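Local coordinates for protein Glucanase/chitosanase (Paenibacillus fukuinensis, PDB 4ZY9) that binds chitosan through this CBM32 beta-sandwich module, one part of a larger enzyme that probably hydrolyses chitosan and beta-glucan, at residues 21-24 / 25-28. The protein carries 1 engineered substitution. Residues are numbered along the deposited sequence; the frame is centred on the assembly and turned at random.
Sequences EGAG and FEAS
Glu26 reaches back over the turn that precedes it and takes the amide of Gly24 with its carboxylate: N of Gly24 lies 2.9 Å from OE2 of Glu26, and the N-H...O angle of 171° is nearly straight. The hydrogen meets OE2 on its syn side, somewhat out of the carboxylate plane. Two methylenes carry the carboxylate back to the turn, the chain bending at chi2 (78°) on the way. Its other oxygen, OE1, forms a salt bridge with Arg29, so the carboxylate has two partners, the Gly24 amide and the Arg29 guanidinium.

The turn itself, type II from Gly22 to Phe25, is closed by a more bent bond, Phe25 N to Gly22 O at 3.1 Å. Gly24 occupies its third position with a positive phi, where a CB would jam against the preceding carbonyl oxygen. Ala23 has the backbone angles of the second position; its small methyl, turned away overall, still lies near OE2 of Glu26, and its CA packs 3.3 Å from that oxygen.

Beside the turn, the extended Glu21 runs alongside the Phe25 ring, its CD over one face and OE1 3.5 Å from CE2; carboxylate and ring planes are 39° apart. Gly22 O sits at the ring edge. The side chains of Glu21 and Phe25 also touch Ala40 of strand 39-40. With an alanine at Phe25, the Glu21 chain would probably lose the flat surface it lies along, and the side-chain contact with Ala40 would shrink.

In this surface loop between strands 14-17 and 39-40, backbone and carboxylate bonds thus fix the turn, while backbone hydrogen bonds and side-chain contacts of Glu21 and Phe25 with Ala40 join it to the neighbouring strand.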
# COMPACT_ATOMS: atom_id res chain seq x y z
N GLU A 21 10.20 -5.50 8.96
CA GLU A 21 10.79 -5.38 10.26
C GLU A 21 11.41 -6.71 10.67
O GLU A 21 12.52 -6.65 11.33
CB GLU A 21 9.75 -4.94 11.30
CG GLU A 21 10.36 -4.55 12.65
CD GLU A 21 9.26 -4.36 13.66
OE1 GLU A 21 9.07 -5.15 14.65
OE2 GLU A 21 8.51 -3.42 13.50
N GLY A 22 10.80 -7.81 10.35
CA GLY A 22 11.23 -9.19 10.74
C GLY A 22 10.13 -10.11 10.36
O GLY A 22 9.05 -9.70 9.91
N ALA A 23 10.33 -11.39 10.68
CA ALA A 23 9.31 -12.36 10.59
C ALA A 23 8.08 -12.01 11.36
O ALA A 23 8.15 -11.60 12.50
CB ALA A 23 9.84 -13.74 11.02
N GLY A 24 6.97 -12.17 10.72
CA GLY A 24 5.73 -11.86 11.24
C GLY A 24 5.18 -10.49 10.75
O GLY A 24 3.97 -10.21 10.99
N PHE A 25 5.97 -9.75 10.00
CA PHE A 25 5.61 -8.39 9.49
C PHE A 25 5.76 -8.32 8.01
O PHE A 25 5.99 -7.24 7.44
CB PHE A 25 6.49 -7.38 10.20
CG PHE A 25 6.19 -7.31 11.68
CD1 PHE A 25 4.97 -6.79 12.10
CD2 PHE A 25 7.06 -7.79 12.66
CE1 PHE A 25 4.64 -6.72 13.46
CE2 PHE A 25 6.75 -7.64 14.00
CZ PHE A 25 5.58 -7.10 14.40
N GLU A 26 5.59 -9.46 7.37
CA GLU A 26 5.71 -9.57 5.92
C GLU A 26 4.69 -8.67 5.19
O GLU A 26 3.60 -8.36 5.71
CB GLU A 26 5.49 -11.02 5.46
CG GLU A 26 6.53 -12.03 5.94
CD GLU A 26 6.33 -12.45 7.40
OE1 GLU A 26 5.28 -12.23 7.99
OE2 GLU A 26 7.32 -13.05 7.99
N ALA A 27 5.04 -8.30 3.99
CA ALA A 27 4.14 -7.46 3.15
C ALA A 27 2.77 -8.10 3.01
O ALA A 27 1.76 -7.38 3.06
CB ALA A 27 4.78 -7.27 1.80
N SER A 28 2.72 -9.42 2.90
CA SER A 28 1.46 -10.13 2.79
C SER A 28 0.46 -9.81 3.88
O SER A 28 -0.72 -9.98 3.69
CB SER A 28 1.72 -11.72 2.71
OG SER A 28 2.22 -12.12 4.00